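Local coordinates for intracellular sulfur oxidation protein DsrF (Allochromatium vinosum, PDB 2HY5) that is of unknown function but could take part in the oxidation of intracellular sulfur, and assembles with DsrE and DsrH, at residues L44-Y49 / S86-L92; Q94-I100 / D112-V117; K6-N12 / S130-F136. All coordinates share one frame; numbering follows the deposited sequence.

Contact 1 (L44-Y49 / S86-L92); sequences LDDGVY and SLEARGL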
loop_
_atom_site.group_PDB
_atom_site.type_symbol
_atom_site.label_atom_id
_atom_site.label_comp_id
_atom_site.label_asym_id
_atom_site.label_seq_id
_atom_site.Cartn_x
_atom_site.Cartn_y
_atom_site.Cartn_z
ATOM N N LEU B 44 5.109 10.369 14.098
ATOM C CA LEU B 44 5.277 9.150 14.870
ATOM C C LEU B 44 5.743 8.012 13.971
ATOM O O LEU B 44 5.500 8.020 12.761
ATOM C CB LEU B 44 3.937 8.789 15.524
ATOM C CG LEU B 44 3.774 7.437 16.221
ATOM C CD1 LEU B 44 4.659 7.380 17.459
ATOM C CD2 LEU B 44 2.309 7.239 16.597
ATOM N N ASP B 45 6.406 7.028 14.566
ATOM C CA ASP B 45 6.911 5.888 13.808
ATOM C C ASP B 45 7.751 6.389 12.632
ATOM O O ASP B 45 8.558 7.301 12.808
ATOM C CB ASP B 45 5.745 5.014 13.331
ATOM C CG ASP B 45 5.002 4.351 14.492
ATOM O OD1 ASP B 45 5.668 3.930 15.463
ATOM O OD2 ASP B 45 3.759 4.240 14.436
ATOM N N ASP B 46 7.571 5.824 11.439
ATOM C CA ASP B 46 8.376 6.272 10.302
ATOM C C ASP B 46 8.106 7.713 9.904
ATOM O O ASP B 46 8.827 8.282 9.086
ATOM C CB ASP B 46 8.188 5.356 9.085
ATOM C CG ASP B 46 8.992 4.070 9.188
ATOM O OD1 ASP B 46 9.896 3.994 10.045
ATOM O OD2 ASP B 46 8.719 3.140 8.399
ATOM N N GLY B 47 7.069 8.304 10.485
ATOM C CA GLY B 47 6.761 9.689 10.183
ATOM C C GLY B 47 7.885 10.616 10.618
ATOM O O GLY B 47 8.055 11.704 10.063
ATOM N N VAL B 48 8.668 10.201 11.611
ATOM C CA VAL B 48 9.762 11.053 12.067
ATOM C C VAL B 48 10.804 11.230 10.962
ATOM O O VAL B 48 11.562 12.190 10.965
ATOM C CB VAL B 48 10.450 10.494 13.342
ATOM C CG1 VAL B 48 9.401 10.290 14.444
ATOM C CG2 VAL B 48 11.175 9.197 13.037
ATOM N N TYR B 49 10.831 10.300 10.010
ATOM C CA TYR B 49 11.776 10.379 8.900
ATOM C C TYR B 49 11.409 11.520 7.954
ATOM O O TYR B 49 12.230 11.965 7.147
ATOM C CB TYR B 49 11.795 9.052 8.135
ATOM C CG TYR B 49 12.662 7.980 8.762
ATOM C CD1 TYR B 49 12.214 6.665 8.856
ATOM C CD2 TYR B 49 13.951 8.271 9.207
ATOM C CE1 TYR B 49 13.026 5.661 9.371
ATOM C CE2 TYR B 49 14.773 7.278 9.724
ATOM C CZ TYR B 49 14.304 5.976 9.800
ATOM O OH TYR B 49 15.126 4.991 10.284
ATOM N N SER B 86 10.152 6.893 18.811
ATOM C CA SER B 86 10.332 6.626 17.385
ATOM C C SER B 86 11.727 7.054 16.933
ATOM O O SER B 86 12.372 6.364 16.141
ATOM C CB SER B 86 9.272 7.366 16.575
ATOM O OG SER B 86 7.982 6.891 16.909
ATOM N N LEU B 87 12.188 8.195 17.433
ATOM C CA LEU B 87 13.514 8.691 17.087
ATOM C C LEU B 87 14.575 7.710 17.564
ATOM O O LEU B 87 15.486 7.362 16.817
ATOM C CB LEU B 87 13.766 10.058 17.731
ATOM C CG LEU B 87 13.023 11.271 17.177
ATOM C CD1 LEU B 87 13.416 12.509 17.973
ATOM C CD2 LEU B 87 13.374 11.452 15.703
ATOM N N GLU B 88 14.456 7.271 18.813
ATOM C CA GLU B 88 15.417 6.335 19.395
ATOM C C GLU B 88 15.467 5.010 18.643
ATOM O O GLU B 88 16.548 4.476 18.373
ATOM C CB GLU B 88 15.076 6.067 20.864
ATOM C CG GLU B 88 15.989 5.049 21.537
ATOM C CD GLU B 88 15.546 4.702 22.945
ATOM O OE1 GLU B 88 14.409 4.203 23.111
ATOM O OE2 GLU B 88 16.336 4.922 23.885
ATOM N N ALA B 89 14.297 4.473 18.313
ATOM C CA ALA B 89 14.227 3.206 17.601
ATOM C C ALA B 89 14.948 3.300 16.260
ATOM O O ALA B 89 15.386 2.293 15.702
ATOM C CB ALA B 89 12.768 2.813 17.390
ATOM N N ARG B 90 15.089 4.518 15.756
ATOM C CA ARG B 90 15.735 4.731 14.471
ATOM C C ARG B 90 17.140 5.325 14.605
ATOM O O ARG B 90 17.751 5.738 13.620
ATOM C CB ARG B 90 14.819 5.606 13.611
ATOM C CG ARG B 90 13.496 4.902 13.345
ATOM C CD ARG B 90 12.418 5.784 12.746
ATOM N NE ARG B 90 11.234 4.989 12.417
ATOM C CZ ARG B 90 10.442 4.411 13.319
ATOM N NH1 ARG B 90 10.691 4.540 14.618
ATOM N NH2 ARG B 90 9.408 3.683 12.924
ATOM N N GLY B 91 17.651 5.339 15.833
ATOM C CA GLY B 91 18.978 5.871 16.083
ATOM C C GLY B 91 19.115 7.335 15.717
ATOM O O GLY B 91 20.194 7.793 15.336
ATOM N N LEU B 92 18.021 8.077 15.835
ATOM C CA LEU B 92 18.038 9.493 15.509
ATOM C C LEU B 92 17.907 10.347 16.758
ATOM O O LEU B 92 17.423 9.889 17.791
ATOM C CB LEU B 92 16.889 9.834 14.555
ATOM C CG LEU B 92 16.817 9.115 13.208
ATOM C CD1 LEU B 92 15.560 9.561 12.483
ATOM C CD2 LEU B 92 18.055 9.424 12.377
HETATM O O HOH W 1 7.591 1.905 14.380
HETATM O O HOH W 2 8.719 3.350 16.516
HETATM O O HOH W 3 17.621 5.977 11.158
#
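Arg-90, just past helix 84-89, reaches over Tyr-49 to Asp-46 in the turn 44-49, so the contact joins the turn after strand 38-43 to the last turn of helix 84-89 and the residues that follow it, at the C-terminal ends of neighbouring parallel strands 38-43 and 79-83 in a sheet flanked by helices. The helix closes in a Schellman motif: Gly-91, with positive phi, is its C-prime residue, and Leu-92 N returns to Leu-87 O. Followed outward, Arg-90 CB rests against Tyr-49 OH at 3.4 Å. CG passes the same hydroxyl, and CD sits over the ring face, 3.8 Å from the Tyr-49 centroid and 29° off its normal, a CH-pi contact; the same CD also packs on Val-48 CG2. The chain stays extended from CG to NE, which carries the guanidinium beyond the ring to Asp-46. There NE and NH2 both donate to Asp-46 OD1, each at 2.9 Å, a side-on salt bridge on one oxygen. The carboxylate stands 84° to the guanidinium: NE meets OD1 nearly along its C-O axis, whereas NH2 comes from above the carboxylate plane. Asp-46 OD2 bonds instead to Ser-10 of a DsrH chain. At the far corner NH1 turns back to Ser-86 O, 2.9 Å away, and Asp-45 C lies over one guanidinium face. Two waters link NH1 and NH2 to Asp-45 OD1, while Asp-45 OD2 forms a salt bridge with Arg-13. Leu-87 CD2 packs on Val-48 CB, and Leu-92 CD1 approaches Tyr-49 CE2, whose ring also stacks on Tyr-38 of a DsrH chain. Ser-86 OG, also bonded to Asp-83, accepts from Asp-45 N at 2.8 Å with a bent N-H...O angle of 142°.

Contact 2 (Q94-I100 / D112-V117); sequences QDDLVEI and DNIVEV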
loop_
_atom_site.group_PDB
_atom_site.type_symbol
_atom_site.label_atom_id
_atom_site.label_comp_id
_atom_site.label_asym_id
_atom_site.label_seq_id
_atom_site.Cartn_x
_atom_site.Cartn_y
_atom_site.Cartn_z
ATOM N N GLN B 94 17.267 14.759 17.949
ATOM C CA GLN B 94 16.681 15.964 17.382
ATOM C C GLN B 94 17.665 16.660 16.443
ATOM O O GLN B 94 17.261 17.427 15.567
ATOM C CB GLN B 94 16.218 16.919 18.487
ATOM C CG GLN B 94 15.670 18.242 17.947
ATOM C CD GLN B 94 14.522 18.801 18.771
ATOM O OE1 GLN B 94 14.570 18.818 19.999
ATOM N NE2 GLN B 94 13.487 19.277 18.090
ATOM N N ASP B 95 18.954 16.378 16.614
ATOM C CA ASP B 95 19.979 16.977 15.764
ATOM C C ASP B 95 19.887 16.498 14.316
ATOM O O ASP B 95 20.465 17.109 13.417
ATOM C CB ASP B 95 21.376 16.673 16.317
ATOM C CG ASP B 95 21.763 17.588 17.466
ATOM O OD1 ASP B 95 21.009 17.661 18.459
ATOM O OD2 ASP B 95 22.825 18.238 17.375
ATOM N N ASP B 96 19.160 15.407 14.091
ATOM C CA ASP B 96 19.000 14.857 12.746
ATOM C C ASP B 96 17.803 15.455 12.020
ATOM O O ASP B 96 17.598 15.204 10.829
ATOM C CB ASP B 96 18.813 13.338 12.807
ATOM C CG ASP B 96 20.068 12.607 13.234
ATOM O OD1 ASP B 96 20.048 11.975 14.311
ATOM O OD2 ASP B 96 21.068 12.664 12.486
ATOM N N LEU B 97 17.015 16.245 12.737
ATOM C CA LEU B 97 15.816 16.838 12.162
ATOM C C LEU B 97 15.986 18.298 11.783
ATOM O O LEU B 97 16.863 18.994 12.299
ATOM C CB LEU B 97 14.656 16.700 13.148
ATOM C CG LEU B 97 14.493 15.295 13.732
ATOM C CD1 LEU B 97 13.393 15.300 14.773
ATOM C CD2 LEU B 97 14.190 14.298 12.618
ATOM N N VAL B 98 15.137 18.759 10.874
ATOM C CA VAL B 98 15.179 20.141 10.438
ATOM C C VAL B 98 14.564 21.016 11.521
ATOM O O VAL B 98 13.798 20.541 12.368
ATOM C CB VAL B 98 14.371 20.358 9.137
ATOM C CG1 VAL B 98 14.945 19.504 8.012
ATOM C CG2 VAL B 98 12.901 20.028 9.374
ATOM N N GLU B 99 14.919 22.292 11.500
ATOM C CA GLU B 99 14.367 23.237 12.454
ATOM C C GLU B 99 13.238 23.947 11.729
ATOM O O GLU B 99 13.334 24.210 10.531
ATOM C CB GLU B 99 15.431 24.247 12.889
ATOM C CG GLU B 99 16.581 23.634 13.665
ATOM C CD GLU B 99 17.565 24.674 14.158
ATOM O OE1 GLU B 99 18.192 25.348 13.313
ATOM O OE2 GLU B 99 17.709 24.821 15.390
ATOM N N ILE B 100 12.164 24.238 12.450
ATOM C CA ILE B 100 11.023 24.925 11.866
ATOM C C ILE B 100 10.770 26.184 12.683
ATOM O O ILE B 100 10.357 26.114 13.847
ATOM C CB ILE B 100 9.776 24.018 11.873
ATOM C CG1 ILE B 100 10.046 22.780 11.015
ATOM C CG2 ILE B 100 8.560 24.790 11.368
ATOM C CD1 ILE B 100 8.895 21.777 10.986
ATOM N N ASP B 112 13.406 30.135 16.664
ATOM C CA ASP B 112 14.227 29.506 15.633
ATOM C C ASP B 112 13.714 28.103 15.310
ATOM O O ASP B 112 13.866 27.618 14.187
ATOM C CB ASP B 112 15.678 29.420 16.116
ATOM C CG ASP B 112 16.291 30.784 16.366
ATOM O OD1 ASP B 112 15.540 31.731 16.684
ATOM O OD2 ASP B 112 17.529 30.903 16.266
ATOM N N ASN B 113 13.118 27.446 16.298
ATOM C CA ASN B 113 12.606 26.100 16.086
ATOM C C ASN B 113 11.496 25.764 17.067
ATOM O O ASN B 113 11.653 25.918 18.278
ATOM C CB ASN B 113 13.745 25.079 16.216
ATOM C CG ASN B 113 13.298 23.657 15.909
ATOM O OD1 ASN B 113 12.335 23.442 15.172
ATOM N ND2 ASN B 113 14.010 22.679 16.460
ATOM N N ILE B 114 10.369 25.310 16.539
ATOM C CA ILE B 114 9.252 24.938 17.387
ATOM C C ILE B 114 9.021 23.430 17.414
ATOM O O ILE B 114 8.105 22.949 18.080
ATOM C CB ILE B 114 7.952 25.672 16.964
ATOM C CG1 ILE B 114 7.756 25.610 15.449
ATOM C CG2 ILE B 114 8.023 27.123 17.406
ATOM C CD1 ILE B 114 7.503 24.234 14.900
ATOM N N VAL B 115 9.850 22.680 16.692
ATOM C CA VAL B 115 9.714 21.228 16.684
ATOM C C VAL B 115 10.032 20.727 18.089
ATOM O O VAL B 115 11.130 20.961 18.616
ATOM C CB VAL B 115 10.682 20.567 15.681
ATOM C CG1 VAL B 115 10.587 19.050 15.790
ATOM C CG2 VAL B 115 10.341 21.004 14.266
ATOM N N GLU B 116 9.067 20.046 18.694
ATOM C CA GLU B 116 9.243 19.531 20.044
ATOM C C GLU B 116 9.195 18.014 20.141
ATOM O O GLU B 116 8.250 17.382 19.675
ATOM C CB GLU B 116 8.179 20.127 20.965
ATOM C CG GLU B 116 8.211 19.561 22.370
ATOM C CD GLU B 116 7.238 20.255 23.303
ATOM O OE1 GLU B 116 6.018 20.211 23.042
ATOM O OE2 GLU B 116 7.700 20.850 24.297
ATOM N N VAL B 117 10.222 17.439 20.757
ATOM C CA VAL B 117 10.292 15.999 20.956
ATOM C C VAL B 117 9.559 15.681 22.259
ATOM O O VAL B 117 9.855 16.267 23.307
ATOM C CB VAL B 117 11.760 15.532 21.042
ATOM C CG1 VAL B 117 11.823 14.048 21.359
ATOM C CG2 VAL B 117 12.465 15.827 19.730
HETATM O O HOH W 4 14.237 20.175 15.209
#
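An Asx turn at Asn-113 forms the junction: its OD1 accepts from Val-115 N within the turn and, across the contact, from Ile-100 N at 2.8 Å. The two donors reach OD1 from opposite faces of the carbonyl plane, and the Ile-100 bond is nearly straight at 172°. With CG anti to the backbone N (chi1 -176°), the amide extends toward 94-100, where Glu-99 CB packs against Asn-113 CG, 3.7 Å away. Ile-114 N returns a bond to Ile-100 O, 2.8 Å long. These links fasten the loop after helix 84-89 to the residues leading into strand 115-118, an outermost strand of the chain's parallel sheet. Beside these bonds Ile-100 CD1 meets Val-115 CG2 at 3.7 Å, and Ile-100 CG2 meets Ile-114 CD1; Ile-100 and Ile-114 also pack on Ile-80 of the adjacent strand 79-83. At the other end Gln-94 NE2 donates to Val-115 O at 2.9 Å, from above the carbonyl plane though within its own amide plane. The Gln-94 amide lies alongside Val-117 CG2. One water accepts from Gln-94 NE2 and from Asn-113 ND2, 2.8 Å off, and donates to Val-98 O.

Contact 3 (K6-N12 / S130-F136); sequences KKFMYLN and SDAVFSF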
loop_
_atom_site.group_PDB
_atom_site.type_symbol
_atom_site.label_atom_id
_atom_site.label_comp_id
_atom_site.label_asym_id
_atom_site.label_seq_id
_atom_site.Cartn_x
_atom_site.Cartn_y
_atom_site.Cartn_z
ATOM N N LYS B 6 -12.241 24.019 16.780
ATOM C CA LYS B 6 -11.892 22.616 16.953
ATOM C C LYS B 6 -10.395 22.365 16.987
ATOM O O LYS B 6 -9.595 23.163 16.500
ATOM C CB LYS B 6 -12.487 21.768 15.833
ATOM C CG LYS B 6 -13.970 21.505 15.968
ATOM C CD LYS B 6 -14.412 20.509 14.916
ATOM C CE LYS B 6 -15.875 20.157 15.078
ATOM N NZ LYS B 6 -16.309 19.180 14.048
ATOM N N LYS B 7 -10.033 21.233 17.577
ATOM C CA LYS B 7 -8.649 20.811 17.690
ATOM C C LYS B 7 -8.390 19.721 16.653
ATOM O O LYS B 7 -8.942 18.629 16.747
ATOM C CB LYS B 7 -8.390 20.266 19.097
ATOM C CG LYS B 7 -7.066 19.549 19.223
ATOM C CD LYS B 7 -5.959 20.432 18.704
ATOM C CE LYS B 7 -4.678 19.667 18.513
ATOM N NZ LYS B 7 -3.665 20.560 17.915
ATOM N N PHE B 8 -7.549 20.030 15.669
ATOM C CA PHE B 8 -7.215 19.083 14.613
ATOM C C PHE B 8 -5.799 18.541 14.740
ATOM O O PHE B 8 -4.851 19.306 14.923
ATOM C CB PHE B 8 -7.349 19.740 13.236
ATOM C CG PHE B 8 -8.768 19.965 12.795
ATOM C CD1 PHE B 8 -9.039 20.736 11.668
ATOM C CD2 PHE B 8 -9.831 19.395 13.487
ATOM C CE1 PHE B 8 -10.347 20.935 11.235
ATOM C CE2 PHE B 8 -11.145 19.589 13.061
ATOM C CZ PHE B 8 -11.402 20.359 11.935
ATOM N N MET B 9 -5.661 17.223 14.640
ATOM C CA MET B 9 -4.346 16.586 14.697
ATOM C C MET B 9 -4.041 15.967 13.344
ATOM O O MET B 9 -4.896 15.326 12.740
ATOM C CB MET B 9 -4.296 15.472 15.756
ATOM C CG MET B 9 -2.991 14.662 15.704
ATOM S SD MET B 9 -2.872 13.270 16.853
ATOM C CE MET B 9 -2.474 14.124 18.340
ATOM N N TYR B 10 -2.819 16.175 12.867
ATOM C CA TYR B 10 -2.373 15.601 11.604
ATOM C C TYR B 10 -1.372 14.531 11.997
ATOM O O TYR B 10 -0.267 14.845 12.429
ATOM C CB TYR B 10 -1.705 16.675 10.748
ATOM C CG TYR B 10 -2.694 17.667 10.192
ATOM C CD1 TYR B 10 -3.354 17.415 8.992
ATOM C CD2 TYR B 10 -2.999 18.843 10.880
ATOM C CE1 TYR B 10 -4.295 18.306 8.486
ATOM C CE2 TYR B 10 -3.944 19.742 10.381
ATOM C CZ TYR B 10 -4.585 19.465 9.182
ATOM O OH TYR B 10 -5.521 20.340 8.676
ATOM N N LEU B 11 -1.777 13.272 11.864
ATOM C CA LEU B 11 -0.943 12.135 12.238
ATOM C C LEU B 11 -0.108 11.594 11.085
ATOM O O LEU B 11 -0.623 10.907 10.205
ATOM C CB LEU B 11 -1.827 11.019 12.797
ATOM C CG LEU B 11 -1.162 9.718 13.243
ATOM C CD1 LEU B 11 -0.191 9.991 14.371
ATOM C CD2 LEU B 11 -2.237 8.737 13.688
ATOM N N ASN B 12 1.187 11.906 11.110
ATOM C CA ASN B 12 2.129 11.464 10.086
ATOM C C ASN B 12 2.933 10.267 10.575
ATOM O O ASN B 12 3.694 10.379 11.531
ATOM C CB ASN B 12 3.075 12.610 9.731
ATOM C CG ASN B 12 2.379 13.719 8.983
ATOM O OD1 ASN B 12 1.728 13.478 7.966
ATOM N ND2 ASN B 12 2.513 14.943 9.476
ATOM N N SER B 130 -7.704 15.862 20.761
ATOM C CA SER B 130 -8.129 16.165 19.400
ATOM C C SER B 130 -9.599 15.904 19.106
ATOM O O SER B 130 -10.185 14.939 19.593
ATOM C CB SER B 130 -7.267 15.382 18.408
ATOM O OG SER B 130 -5.892 15.671 18.602
ATOM N N ASP B 131 -10.188 16.770 18.289
ATOM C CA ASP B 131 -11.586 16.623 17.906
ATOM C C ASP B 131 -11.685 15.881 16.576
ATOM O O ASP B 131 -12.716 15.293 16.244
ATOM C CB ASP B 131 -12.248 18.000 17.798
ATOM C CG ASP B 131 -12.268 18.738 19.124
ATOM O OD1 ASP B 131 -12.710 18.134 20.127
ATOM O OD2 ASP B 131 -11.850 19.918 19.169
ATOM N N ALA B 132 -10.599 15.903 15.814
ATOM C CA ALA B 132 -10.557 15.222 14.529
ATOM C C ALA B 132 -9.115 14.883 14.227
ATOM O O ALA B 132 -8.214 15.680 14.495
ATOM C CB ALA B 132 -11.122 16.116 13.436
ATOM N N VAL B 133 -8.899 13.699 13.676
ATOM C CA VAL B 133 -7.553 13.260 13.342
ATOM C C VAL B 133 -7.454 12.904 11.866
ATOM O O VAL B 133 -8.166 12.022 11.375
ATOM C CB VAL B 133 -7.140 12.022 14.173
ATOM C CG1 VAL B 133 -5.686 11.656 13.870
ATOM C CG2 VAL B 133 -7.315 12.310 15.661
ATOM N N PHE B 134 -6.573 13.607 11.167
ATOM C CA PHE B 134 -6.332 13.367 9.756
ATOM C C PHE B 134 -5.238 12.316 9.675
ATOM O O PHE B 134 -4.150 12.508 10.213
ATOM C CB PHE B 134 -5.859 14.649 9.076
ATOM C CG PHE B 134 -6.936 15.681 8.918
ATOM C CD1 PHE B 134 -7.795 15.640 7.828
ATOM C CD2 PHE B 134 -7.100 16.686 9.867
ATOM C CE1 PHE B 134 -8.803 16.587 7.678
ATOM C CE2 PHE B 134 -8.108 17.639 9.726
ATOM C CZ PHE B 134 -8.961 17.589 8.629
ATOM N N SER B 135 -5.541 11.204 9.017
ATOM C CA SER B 135 -4.584 10.120 8.845
ATOM C C SER B 135 -4.291 9.953 7.362
ATOM O O SER B 135 -5.163 10.176 6.521
ATOM C CB SER B 135 -5.147 8.819 9.411
ATOM O OG SER B 135 -5.407 8.950 10.800
ATOM N N PHE B 136 -3.059 9.564 7.046
ATOM C CA PHE B 136 -2.649 9.380 5.659
ATOM C C PHE B 136 -1.729 8.171 5.538
ATOM O O PHE B 136 -0.582 8.258 6.025
ATOM C CB PHE B 136 -1.914 10.624 5.141
ATOM C CG PHE B 136 -2.551 11.923 5.544
ATOM C CD1 PHE B 136 -2.320 12.458 6.808
ATOM C CD2 PHE B 136 -3.376 12.614 4.663
ATOM C CE1 PHE B 136 -2.898 13.660 7.187
ATOM C CE2 PHE B 136 -3.960 13.820 5.034
ATOM C CZ PHE B 136 -3.719 14.344 6.299
ATOM O OXT PHE B 136 -2.155 7.150 4.963
HETATM O O HOH W 5 -15.728 16.933 16.180
HETATM O O HOH W 6 -1.290 8.385 9.334
#
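Lys-7 and Asp-131 start the pairing with two bonds: Lys-7 N donates to Asp-131 OD2 at 2.8 Å, on the anti side of the carboxylate, and Asp-131 N donates to Lys-7 O at 2.7 Å. Lys-7 O also takes a weak bond from Ala-132 N. Further along, Met-9 N reaches Ala-132 O, Phe-134 N reaches Met-9 O at 2.9 Å, and Leu-11 N reaches Phe-134 O; all three carbonyls are met almost head-on. This is the ladder of parallel strands 7-12 and 132-135, whose axes differ by 24° in direction; the second is an outermost strand of the chain's five-stranded parallel sheet. Beyond the Leu-11 N bond, a water donates to Leu-11 O at 2.8 Å and accepts from Phe-136 N. Ser-130 OG, against Met-9 CB, bonds to Leu-126 O, and Ser-135 OG to Ala-100 O of a DsrH chain. On the Phe-8 side of the sheet, the edge of Phe-134 meets the face of Phe-8 in a T-shaped pair, centroids 5.5 Å apart. Tyr-10 lies nearly parallel to Phe-134 (planes at 8°) but slid aside, with CE1 3.5 Å from Phe-134 CD2. Phe-136 CZ comes to its ring edge, and Tyr-10 packs on Val-28 and Val-29 of helix 21-32. Replacing Tyr-10 by an alanine would probably leave both phenylalanines without their aromatic neighbour and open a gap toward that helix. Tyr-10 OH is buried without a polar partner in the model, 3.9 Å from Phe-134 CE2.

How the contacts relate
From the N terminus, 6-12 carries the first strand, 7-12, and its partner 130-136 comes only at the C terminus, so contact 3 closes a loop of 117 residues round nearly the whole chain. Contacts 1 and 2 both nest inside it and follow one another in series: 44-49 is met by 86-92, then 94-100 by 112-117. Contact 1 joins the loop after strand 38-43 to the end of helix 84-89; contact 2 ties the next loop to strand 115-118. They touch through Leu-87, packed on Leu-97 and Val-117. Contact 1 meets contact 3 where Leu-44 N lies 2.9 Å from Asn-12 O, whereas contacts 2 and 3 reach the same sheet without touching, about 9 Å apart at their nearest atoms.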